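PDB 2WOL: clavulanic acid biosynthesis oligopeptide binding protein 2 from Streptomyces clavuligerus, which probably binds peptides, as an extracellular solute-binding protein of family 5 linked to clavulanic acid biosynthesis. Local coordinates for residues Asn318-Ala324 with Glu381-Leu387; Gly345-Leu351 with Pro525-Lys530; Leu351-Pro357 with Pro458-Leu464; Pro388-Arg392 with Val416-Leu420. One frame throughout, in Å; residues are numbered along the deposited sequence.

Interaction 1: Asn318-Ala324 with Glu381-Leu387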
# COMPACT_ATOMS: atom_id res chain seq x y z
N ASN A 318 -7.69 -27.49 -12.06
CA ASN A 318 -8.73 -27.51 -13.08
C ASN A 318 -9.48 -26.18 -13.07
O ASN A 318 -10.05 -25.79 -12.05
CB ASN A 318 -9.68 -28.68 -12.83
CG ASN A 318 -10.62 -28.93 -13.99
OD1 ASN A 318 -11.47 -28.10 -14.29
ND2 ASN A 318 -10.47 -30.08 -14.65
N VAL A 319 -9.48 -25.50 -14.22
CA VAL A 319 -10.14 -24.19 -14.33
C VAL A 319 -11.62 -24.25 -13.95
O VAL A 319 -12.17 -23.27 -13.45
CB VAL A 319 -9.95 -23.54 -15.74
CG1 VAL A 319 -10.71 -24.33 -16.81
CG2 VAL A 319 -10.38 -22.07 -15.73
N HIS A 320 -12.26 -25.39 -14.18
CA HIS A 320 -13.69 -25.53 -13.91
C HIS A 320 -14.01 -25.66 -12.44
O HIS A 320 -15.06 -25.19 -11.99
CB HIS A 320 -14.28 -26.65 -14.76
CG HIS A 320 -14.22 -26.35 -16.22
ND1 HIS A 320 -13.35 -26.99 -17.08
CD2 HIS A 320 -14.88 -25.43 -16.96
CE1 HIS A 320 -13.49 -26.49 -18.29
NE2 HIS A 320 -14.41 -25.54 -18.25
N VAL A 321 -13.10 -26.27 -11.68
CA VAL A 321 -13.18 -26.23 -10.23
C VAL A 321 -13.13 -24.78 -9.76
O VAL A 321 -13.93 -24.36 -8.93
CB VAL A 321 -12.03 -27.05 -9.58
CG1 VAL A 321 -11.85 -26.68 -8.11
CG2 VAL A 321 -12.30 -28.54 -9.74
N ARG A 322 -12.22 -24.00 -10.34
CA ARG A 322 -12.03 -22.61 -9.91
C ARG A 322 -13.23 -21.75 -10.27
O ARG A 322 -13.66 -20.93 -9.47
CB ARG A 322 -10.74 -22.04 -10.50
CG ARG A 322 -9.50 -22.86 -10.13
CD ARG A 322 -8.20 -22.11 -10.39
NE ARG A 322 -8.00 -21.76 -11.80
CZ ARG A 322 -7.34 -22.51 -12.68
NH1 ARG A 322 -6.82 -23.69 -12.32
NH2 ARG A 322 -7.20 -22.09 -13.93
N ARG A 323 -13.79 -21.97 -11.46
CA ARG A 323 -14.99 -21.25 -11.88
C ARG A 323 -16.21 -21.64 -11.05
O ARG A 323 -17.05 -20.79 -10.75
CB ARG A 323 -15.25 -21.44 -13.38
CG ARG A 323 -14.20 -20.75 -14.23
CD ARG A 323 -14.41 -20.95 -15.72
NE ARG A 323 -13.39 -20.22 -16.47
CZ ARG A 323 -13.06 -20.47 -17.73
NH1 ARG A 323 -13.67 -21.42 -18.43
NH2 ARG A 323 -12.10 -19.75 -18.30
N ALA A 324 -16.31 -22.91 -10.68
CA ALA A 324 -17.38 -23.36 -9.80
C ALA A 324 -17.38 -22.56 -8.51
O ALA A 324 -18.42 -22.10 -8.05
CB ALA A 324 -17.25 -24.85 -9.51
N GLU A 381 -20.07 -26.25 -13.90
CA GLU A 381 -18.61 -26.19 -13.86
C GLU A 381 -18.03 -27.41 -13.15
O GLU A 381 -17.05 -28.00 -13.61
CB GLU A 381 -18.13 -24.90 -13.18
CG GLU A 381 -18.48 -23.60 -13.92
CD GLU A 381 -17.73 -23.40 -15.24
OE1 GLU A 381 -16.64 -23.98 -15.42
OE2 GLU A 381 -18.25 -22.63 -16.08
N LEU A 382 -18.64 -27.79 -12.02
CA LEU A 382 -18.22 -29.00 -11.31
C LEU A 382 -18.29 -30.25 -12.20
O LEU A 382 -17.36 -31.06 -12.20
CB LEU A 382 -19.02 -29.20 -10.02
CG LEU A 382 -18.65 -28.30 -8.84
CD1 LEU A 382 -19.63 -28.49 -7.71
CD2 LEU A 382 -17.21 -28.56 -8.38
N ALA A 383 -19.38 -30.38 -12.95
CA ALA A 383 -19.51 -31.46 -13.93
C ALA A 383 -18.39 -31.42 -14.97
O ALA A 383 -17.82 -32.46 -15.32
CB ALA A 383 -20.87 -31.42 -14.59
N ALA A 384 -18.05 -30.22 -15.45
CA ALA A 384 -16.96 -30.06 -16.41
C ALA A 384 -15.61 -30.51 -15.85
O ALA A 384 -14.74 -30.97 -16.59
CB ALA A 384 -16.89 -28.63 -16.92
N ALA A 385 -15.46 -30.39 -14.53
CA ALA A 385 -14.23 -30.78 -13.84
C ALA A 385 -14.15 -32.28 -13.57
O ALA A 385 -13.13 -32.78 -13.09
CB ALA A 385 -14.10 -30.01 -12.53
N GLY A 386 -15.23 -33.00 -13.86
CA GLY A 386 -15.32 -34.41 -13.52
C GLY A 386 -15.59 -34.62 -12.04
O GLY A 386 -15.33 -35.70 -11.50
N LEU A 387 -16.10 -33.59 -11.38
CA LEU A 387 -16.43 -33.65 -9.96
C LEU A 387 -17.84 -33.12 -9.71
O LEU A 387 -18.02 -32.17 -8.94
CB LEU A 387 -15.40 -32.86 -9.13
CG LEU A 387 -13.95 -33.36 -9.16
CD1 LEU A 387 -13.01 -32.30 -8.59
CD2 LEU A 387 -13.77 -34.68 -8.40
O HOH W 1 -12.04 -30.86 -16.98

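Interaction 2: Gly345-Leu351 with Pro525-Lys530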
# COMPACT_ATOMS: atom_id res chain seq x y z
N GLY A 345 -17.22 -2.47 3.04
CA GLY A 345 -16.50 -2.05 1.84
C GLY A 345 -17.39 -1.99 0.62
O GLY A 345 -18.62 -1.86 0.73
N ASP A 346 -16.77 -2.10 -0.55
CA ASP A 346 -17.46 -1.93 -1.82
C ASP A 346 -17.36 -3.21 -2.63
O ASP A 346 -16.27 -3.62 -3.01
CB ASP A 346 -16.82 -0.78 -2.58
CG ASP A 346 -17.82 -0.02 -3.39
OD1 ASP A 346 -18.20 -0.49 -4.49
OD2 ASP A 346 -18.23 1.07 -2.93
N LEU A 347 -18.51 -3.83 -2.90
CA LEU A 347 -18.54 -5.06 -3.70
C LEU A 347 -17.81 -4.86 -5.01
O LEU A 347 -17.92 -3.82 -5.64
CB LEU A 347 -19.98 -5.48 -3.99
CG LEU A 347 -20.75 -6.23 -2.92
CD1 LEU A 347 -22.18 -6.43 -3.38
CD2 LEU A 347 -20.09 -7.57 -2.63
N THR A 348 -17.05 -5.88 -5.40
CA THR A 348 -16.36 -5.85 -6.68
C THR A 348 -16.35 -7.23 -7.33
O THR A 348 -16.25 -8.24 -6.64
CB THR A 348 -14.92 -5.29 -6.55
OG1 THR A 348 -14.32 -5.19 -7.85
CG2 THR A 348 -14.05 -6.19 -5.68
N THR A 349 -16.47 -7.25 -8.66
CA THR A 349 -16.34 -8.48 -9.44
C THR A 349 -15.04 -8.50 -10.24
O THR A 349 -14.78 -9.43 -11.00
CB THR A 349 -17.52 -8.66 -10.41
OG1 THR A 349 -17.52 -7.59 -11.36
CG2 THR A 349 -18.85 -8.66 -9.65
N ALA A 350 -14.22 -7.46 -10.07
CA ALA A 350 -12.90 -7.40 -10.69
C ALA A 350 -11.84 -6.92 -9.69
O ALA A 350 -12.13 -6.74 -8.51
CB ALA A 350 -12.94 -6.52 -11.94
N LEU A 351 -10.62 -6.72 -10.19
CA LEU A 351 -9.46 -6.53 -9.31
C LEU A 351 -9.06 -5.07 -9.08
O LEU A 351 -8.90 -4.66 -7.93
CB LEU A 351 -8.27 -7.35 -9.83
CG LEU A 351 -8.54 -8.84 -10.11
CD1 LEU A 351 -7.40 -9.47 -10.87
CD2 LEU A 351 -8.81 -9.62 -8.83
N PRO A 525 -12.44 -11.94 -6.47
CA PRO A 525 -12.56 -10.63 -5.84
C PRO A 525 -13.78 -10.60 -4.94
O PRO A 525 -14.84 -11.10 -5.32
CB PRO A 525 -12.75 -9.67 -7.02
CG PRO A 525 -12.63 -10.47 -8.26
CD PRO A 525 -12.77 -11.90 -7.90
N LEU A 526 -13.63 -10.01 -3.75
CA LEU A 526 -14.76 -9.88 -2.83
C LEU A 526 -15.21 -8.43 -2.70
O LEU A 526 -16.28 -8.06 -3.20
CB LEU A 526 -14.42 -10.47 -1.45
CG LEU A 526 -14.02 -11.95 -1.43
CD1 LEU A 526 -13.69 -12.40 -0.02
CD2 LEU A 526 -15.11 -12.83 -2.02
N VAL A 527 -14.39 -7.61 -2.05
CA VAL A 527 -14.69 -6.19 -1.89
C VAL A 527 -13.44 -5.35 -2.02
O VAL A 527 -12.34 -5.83 -1.74
CB VAL A 527 -15.37 -5.86 -0.52
CG1 VAL A 527 -16.73 -6.56 -0.39
CG2 VAL A 527 -14.46 -6.21 0.66
N HIS A 528 -13.61 -4.11 -2.45
CA HIS A 528 -12.60 -3.08 -2.24
C HIS A 528 -12.87 -2.47 -0.88
O HIS A 528 -13.98 -1.97 -0.61
CB HIS A 528 -12.63 -2.02 -3.34
CG HIS A 528 -12.16 -2.51 -4.67
ND1 HIS A 528 -10.91 -3.04 -4.87
CD2 HIS A 528 -12.79 -2.55 -5.87
CE1 HIS A 528 -10.78 -3.38 -6.14
NE2 HIS A 528 -11.90 -3.09 -6.77
N ASP A 529 -11.86 -2.52 -0.02
CA ASP A 529 -12.01 -2.11 1.37
C ASP A 529 -12.30 -0.62 1.52
O ASP A 529 -11.86 0.21 0.71
CB ASP A 529 -10.80 -2.55 2.21
CG ASP A 529 -10.84 -4.04 2.55
OD1 ASP A 529 -11.92 -4.54 2.95
OD2 ASP A 529 -9.80 -4.71 2.41
N LYS A 530 -13.07 -0.30 2.55
CA LYS A 530 -13.33 1.07 2.96
C LYS A 530 -13.02 1.19 4.45
O LYS A 530 -12.90 0.18 5.15
CB LYS A 530 -14.77 1.47 2.67
CG LYS A 530 -15.05 1.65 1.18
CD LYS A 530 -16.51 1.95 0.88
CE LYS A 530 -16.92 3.36 1.33
NZ LYS A 530 -18.30 3.69 0.89
O HOH W 2 -19.55 0.85 -0.35

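Interaction 3: Leu351-Pro357 with Pro458-Leu464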
# COMPACT_ATOMS: atom_id res chain seq x y z
N LEU A 351 -10.62 -6.72 -10.19
CA LEU A 351 -9.46 -6.53 -9.31
C LEU A 351 -9.06 -5.07 -9.08
O LEU A 351 -8.90 -4.66 -7.93
CB LEU A 351 -8.27 -7.35 -9.83
CG LEU A 351 -8.54 -8.84 -10.11
CD1 LEU A 351 -7.40 -9.47 -10.87
CD2 LEU A 351 -8.81 -9.62 -8.83
N PHE A 352 -8.89 -4.31 -10.16
CA PHE A 352 -8.42 -2.92 -10.05
C PHE A 352 -9.35 -2.04 -9.22
O PHE A 352 -10.57 -2.08 -9.41
CB PHE A 352 -8.30 -2.27 -11.43
CG PHE A 352 -7.18 -2.79 -12.29
CD1 PHE A 352 -7.42 -3.15 -13.61
CD2 PHE A 352 -5.88 -2.91 -11.78
CE1 PHE A 352 -6.39 -3.63 -14.42
CE2 PHE A 352 -4.85 -3.39 -12.59
CZ PHE A 352 -5.11 -3.75 -13.91
N PRO A 353 -8.78 -1.25 -8.29
CA PRO A 353 -9.54 -0.18 -7.65
C PRO A 353 -9.91 0.90 -8.68
O PRO A 353 -9.20 1.07 -9.67
CB PRO A 353 -8.56 0.39 -6.62
CG PRO A 353 -7.50 -0.64 -6.46
CD PRO A 353 -7.40 -1.32 -7.78
N PRO A 354 -11.03 1.62 -8.45
CA PRO A 354 -11.46 2.69 -9.37
C PRO A 354 -10.51 3.90 -9.48
O PRO A 354 -10.74 4.77 -10.32
CB PRO A 354 -12.82 3.12 -8.80
CG PRO A 354 -12.80 2.70 -7.38
CD PRO A 354 -11.98 1.45 -7.33
N THR A 355 -9.47 3.95 -8.65
CA THR A 355 -8.46 5.01 -8.74
C THR A 355 -7.56 4.83 -9.95
O THR A 355 -6.93 5.79 -10.42
CB THR A 355 -7.55 5.06 -7.49
OG1 THR A 355 -7.15 3.74 -7.12
CG2 THR A 355 -8.27 5.73 -6.32
N LEU A 356 -7.49 3.61 -10.46
CA LEU A 356 -6.59 3.29 -11.57
C LEU A 356 -7.27 3.44 -12.92
O LEU A 356 -8.42 3.03 -13.08
CB LEU A 356 -6.01 1.89 -11.40
CG LEU A 356 -5.30 1.58 -10.08
CD1 LEU A 356 -4.77 0.16 -10.11
CD2 LEU A 356 -4.17 2.57 -9.79
N PRO A 357 -6.56 4.04 -13.90
CA PRO A 357 -7.07 4.24 -15.26
C PRO A 357 -7.69 3.00 -15.91
O PRO A 357 -8.70 3.12 -16.60
CB PRO A 357 -5.81 4.67 -16.03
CG PRO A 357 -5.00 5.38 -15.01
CD PRO A 357 -5.21 4.61 -13.74
N PRO A 458 0.49 3.62 -6.46
CA PRO A 458 -0.84 3.63 -7.08
C PRO A 458 -0.86 3.56 -8.61
O PRO A 458 -1.32 4.50 -9.28
CB PRO A 458 -1.44 4.95 -6.58
CG PRO A 458 -0.27 5.84 -6.41
CD PRO A 458 0.89 4.97 -6.01
N THR A 459 -0.38 2.44 -9.15
CA THR A 459 -0.44 2.18 -10.58
C THR A 459 -0.91 0.76 -10.80
O THR A 459 -0.91 -0.07 -9.88
CB THR A 459 0.94 2.33 -11.28
OG1 THR A 459 1.84 1.33 -10.78
CG2 THR A 459 1.53 3.72 -11.06
N GLU A 460 -1.28 0.46 -12.05
CA GLU A 460 -1.69 -0.89 -12.42
C GLU A 460 -0.57 -1.91 -12.19
O GLU A 460 -0.83 -3.02 -11.72
CB GLU A 460 -2.17 -0.94 -13.87
CG GLU A 460 -3.52 -0.28 -14.10
CD GLU A 460 -3.41 1.21 -14.40
OE1 GLU A 460 -2.37 1.82 -14.10
OE2 GLU A 460 -4.38 1.77 -14.94
N TYR A 461 0.67 -1.53 -12.50
CA TYR A 461 1.80 -2.42 -12.23
C TYR A 461 1.92 -2.69 -10.74
O TYR A 461 2.00 -3.84 -10.32
CB TYR A 461 3.13 -1.89 -12.77
CG TYR A 461 4.24 -2.89 -12.54
CD1 TYR A 461 4.50 -3.88 -13.48
CD2 TYR A 461 4.98 -2.88 -11.36
CE1 TYR A 461 5.49 -4.84 -13.26
CE2 TYR A 461 5.98 -3.82 -11.13
CZ TYR A 461 6.22 -4.80 -12.09
OH TYR A 461 7.20 -5.73 -11.86
N GLY A 462 1.95 -1.62 -9.94
CA GLY A 462 2.06 -1.75 -8.49
C GLY A 462 0.95 -2.61 -7.91
O GLY A 462 1.19 -3.41 -7.01
N PHE A 463 -0.26 -2.45 -8.43
CA PHE A 463 -1.39 -3.20 -7.91
C PHE A 463 -1.43 -4.66 -8.35
O PHE A 463 -1.61 -5.56 -7.53
CB PHE A 463 -2.72 -2.51 -8.25
CG PHE A 463 -3.90 -3.19 -7.62
CD1 PHE A 463 -4.28 -2.87 -6.32
CD2 PHE A 463 -4.60 -4.18 -8.30
CE1 PHE A 463 -5.35 -3.52 -5.71
CE2 PHE A 463 -5.68 -4.83 -7.71
CZ PHE A 463 -6.05 -4.50 -6.41
N LEU A 464 -1.27 -4.89 -9.65
CA LEU A 464 -1.56 -6.21 -10.21
C LEU A 464 -0.36 -7.13 -10.41
O LEU A 464 -0.48 -8.34 -10.22
CB LEU A 464 -2.37 -6.08 -11.52
CG LEU A 464 -3.06 -7.35 -12.04
CD1 LEU A 464 -3.89 -8.03 -10.95
CD2 LEU A 464 -3.91 -7.06 -13.26

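Interaction 4: Pro388-Arg392 with Val416-Leu420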
# COMPACT_ATOMS: atom_id res chain seq x y z
N PRO A 388 -18.86 -33.74 -10.35
CA PRO A 388 -20.21 -33.17 -10.33
C PRO A 388 -20.83 -33.03 -8.94
O PRO A 388 -21.67 -32.15 -8.73
CB PRO A 388 -21.02 -34.15 -11.19
CG PRO A 388 -20.23 -35.41 -11.19
CD PRO A 388 -18.80 -34.99 -11.13
N ASP A 389 -20.41 -33.87 -7.99
CA ASP A 389 -20.99 -33.87 -6.65
C ASP A 389 -20.17 -33.04 -5.65
O ASP A 389 -20.51 -32.96 -4.47
CB ASP A 389 -21.15 -35.30 -6.15
CG ASP A 389 -22.14 -36.10 -6.98
OD1 ASP A 389 -23.21 -35.55 -7.32
OD2 ASP A 389 -21.84 -37.27 -7.29
N GLY A 390 -19.10 -32.43 -6.14
CA GLY A 390 -18.22 -31.63 -5.30
C GLY A 390 -16.97 -32.38 -4.91
O GLY A 390 -16.60 -33.38 -5.54
N PHE A 391 -16.32 -31.89 -3.86
CA PHE A 391 -15.04 -32.43 -3.40
C PHE A 391 -14.71 -31.83 -2.05
O PHE A 391 -15.41 -30.93 -1.58
CB PHE A 391 -13.92 -32.12 -4.41
CG PHE A 391 -13.75 -30.65 -4.70
CD1 PHE A 391 -12.89 -29.87 -3.93
CD2 PHE A 391 -14.45 -30.05 -5.75
CE1 PHE A 391 -12.73 -28.51 -4.19
CE2 PHE A 391 -14.30 -28.69 -6.02
CZ PHE A 391 -13.44 -27.92 -5.24
N ARG A 392 -13.64 -32.32 -1.43
CA ARG A 392 -13.16 -31.78 -0.17
C ARG A 392 -11.89 -30.97 -0.38
O ARG A 392 -11.05 -31.31 -1.22
CB ARG A 392 -12.94 -32.89 0.85
CG ARG A 392 -14.23 -33.54 1.31
CD ARG A 392 -14.04 -34.37 2.56
NE ARG A 392 -15.29 -34.98 3.00
CZ ARG A 392 -15.41 -35.82 4.02
NH1 ARG A 392 -14.35 -36.18 4.73
NH2 ARG A 392 -16.60 -36.32 4.33
N VAL A 416 -23.05 -26.51 -3.03
CA VAL A 416 -22.82 -27.31 -4.24
C VAL A 416 -21.90 -28.51 -3.97
O VAL A 416 -21.29 -29.07 -4.88
CB VAL A 416 -22.29 -26.44 -5.42
CG1 VAL A 416 -23.33 -25.41 -5.84
CG2 VAL A 416 -20.97 -25.76 -5.06
N GLY A 417 -21.81 -28.89 -2.70
CA GLY A 417 -21.07 -30.09 -2.31
C GLY A 417 -19.57 -29.92 -2.20
O GLY A 417 -18.83 -30.91 -2.11
N ILE A 418 -19.10 -28.68 -2.21
CA ILE A 418 -17.69 -28.41 -1.95
C ILE A 418 -17.54 -28.25 -0.44
O ILE A 418 -17.99 -27.26 0.14
CB ILE A 418 -17.17 -27.17 -2.71
CG1 ILE A 418 -17.36 -27.36 -4.22
CG2 ILE A 418 -15.70 -26.93 -2.38
CD1 ILE A 418 -17.14 -26.11 -5.07
N GLU A 419 -16.92 -29.26 0.18
CA GLU A 419 -16.81 -29.34 1.63
C GLU A 419 -15.44 -28.86 2.07
O GLU A 419 -14.43 -29.54 1.86
CB GLU A 419 -17.01 -30.79 2.11
CG GLU A 419 -18.34 -31.42 1.72
CD GLU A 419 -18.41 -32.89 2.07
OE1 GLU A 419 -17.72 -33.31 3.03
OE2 GLU A 419 -19.14 -33.64 1.39
N LEU A 420 -15.41 -27.68 2.68
CA LEU A 420 -14.16 -27.09 3.12
C LEU A 420 -13.97 -27.20 4.61
O LEU A 420 -14.92 -27.08 5.39
CB LEU A 420 -14.09 -25.61 2.73
CG LEU A 420 -14.21 -25.19 1.27
CD1 LEU A 420 -13.95 -23.70 1.17
CD2 LEU A 420 -13.24 -25.96 0.39
O HOH W 3 -22.61 -30.24 -6.90

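Interaction 1: Asn318-Ala324 with Glu381-Leu387
Glu-381 of helix 375-384 packs against Arg-323 and Ala-324 of helix 319-327. Its CB lies 3.8 Å from Ala-324 CB and also touches the carbonyl oxygen of His-320. A bend at chi2 (-69°) folds the chain back across Arg-323: CG is 3.9 Å from Arg-323 CB, CD packs on the same atom, and at the tip OE1 is 3.5 Å from it. The charges themselves stay apart, with Arg-323 NH1 4.9 Å from Glu-381 OE1 and the guanidinium and carboxylate planes almost perpendicular; the arginine instead donates to the carbonyl of Glu-519 and to the hydroxyl of Tyr-365. One turn on, Ala-385 CB meets Val-321 CG2 at 3.6 Å, and Val-321 CG2 also meets Leu-387 CD1 at 4.0 Å. Asn-318 caps the first helix, OD1 accepting from His-320 N (2.8 Å), while its ND2 is joined through a water to the Ala-384 carbonyl. The second helix ends nearby in a Schellman motif with Gly-386 at positive phi. Ala-324 CB also rests against Leu-382 CG, and both Val-321 and Leu-382 pack on Phe-391, setting the helix pair against strand 391-398.

Interaction 2: Gly345-Leu351 with Pro525-Lys530
Asp-346 and His-528 form an antiparallel hydrogen-bonded pair, each amide donating to the other's carbonyl: Asp-346 N to His-528 O and His-528 N to Asp-346 O, both 2.8 Å. Next along, Leu-347 and Val-527 are a non-hydrogen-bonded pair whose side chains diverge. The ladder continues as Thr-348 N donates to Leu-526 O at 3.2 Å. The Thr-348 side chain turns in over the histidine: with OG1 anti to the backbone N (chi1 -175°), CG2 lies over one face of the His-528 ring, 4.0 Å from its centroid, and OG1 donates to Ala-350 O of its own segment at 2.8 Å. Beyond it Pro-525 packs against the same part of the chain, its CB 3.3 Å from the carbonyl O of Ala-350 and its CG 4.0 Å from Leu-351 CD2. At the other end a water receives a weak bond from Lys-530 NZ and donates to Gly-345 O and to Asp-346 OD2 (2.9 Å), while Asp-346 OD1 forms a salt bridge with Arg-300. Further out, strand 523-534 makes a classic beta bulge, Leu-526 and Val-527 both facing His-305 of strand 303-309. Glu-514 of helix 503-520 accepts from Leu-351 N and so holds the departing chain. The carbonyl oxygens of Thr-348 and Pro-525 come within 3.5 Å of each other; Lys-331 NZ donates to the first and weakly to the second, and its positive charge probably eases the repulsion between these two acceptors.

Interaction 3: Leu351-Pro357 with Pro458-Leu464
The Phe-463 ring carries Pro-353 squarely over one face, CD standing 3.6 Å from the ring centroid and only 9° off the normal, a CH-pi contact. Phe-352 has a similar cover of its own: Glu-460 CG sits over one face, 4.1 Å from the centroid. The two aromatic rings meet obliquely, CD2 of Phe-352 lying 3.9 Å from CD2 of Phe-463, and Leu-464 CD2 closes on Phe-352 CZ at 3.6 Å. Trp-453 makes an edge-to-face pair with Phe-463 and donates from NE1 to its carbonyl, so this side chain is wedged between the loop and strand 448-453. Pro-353 to Leu-356 form a type I beta turn in the loop after strand 346-347; its two ends, Pro-353 and Leu-356, touch the start of helix 460-468. That helix is N-capped by Thr-459, whose OG1 accepts from Gly-462 N at 3.1 Å and nearly straight (168°); Asp-182 holds the same hydroxyl. Leu-356 plugs in beside the cap, its CD1 against Phe-463 CB (3.8 Å) and its CD2 against the carbonyl of Pro-458. Glu-460, in the first helical turn, bends at chi2 (88°) to carry its carboxylate past Phe-352 to Pro-357; Glu-460 OE2 comes 3.2 Å from Pro-357 CD and accepts from Ala-358 N. Leu-351 adds CD1 against Leu-464 CD1 (3.8 Å), and Glu-514 OE2 takes the amide of Phe-352.

Interaction 4: Pro388-Arg392 with Val416-Leu420
Phe-391 O is gripped from the facing strand by Glu-419 N, 2.9 Å away in a straight bond (162° at the hydrogen), with Ile-418 CA adding a CA-H...O contact at 3.4 Å. The return bond, Phe-391 N to Gly-417 O, is weak. On one face of the sheet the Phe-391 ring lies alongside Ile-418, both pointing the same way; chi1 of 57° sets CG between the backbone N and the carbonyl carbon, and Ile-418 CG2 comes over the ring face, 4.1 Å from the centroid. This is the parallel pairing of a beta-alpha-beta crossover, strands 391-398 and 418-425 joined by helix 401-414, whose C-terminal end is a Schellman motif with Gly-417 as its C-prime residue. The backbones close in tightly at Gly-390 and Gly-417: Gly-390 CA is 3.3 Å from Gly-417 O, in a place where a CB would clash with that oxygen. A water donates to both Pro-388 O (2.8 Å) and Val-416 O, bridging the two ends. On the other face the extended Arg-392 crosses Glu-419, and NE reaches OE1 at 2.9 Å in a salt bridge whose bent hydrogen bond is weak, the guanidinium and carboxylate planes 50° apart.

From the N terminus, helix 319-327 opens interaction 1, and before its partner helix 375-384 arrives the chain has already begun interactions 2 and 3 at strand 346-347 and the loop after it. Interaction 1 therefore crosses both. It closes just before interaction 4, which joins the neighbouring crossover strands; the two touch through Leu-382 and Phe-391. Interaction 3 closes next, when helix 460-468 returns to the loop, and encloses interaction 4. Interaction 2 closes last, at strand 523-534, and spans both. Interactions 2 and 3 share Leu-351, whereas interactions 2 and 4, centres about 26 Å apart, belong to separate regions of one mixed sheet.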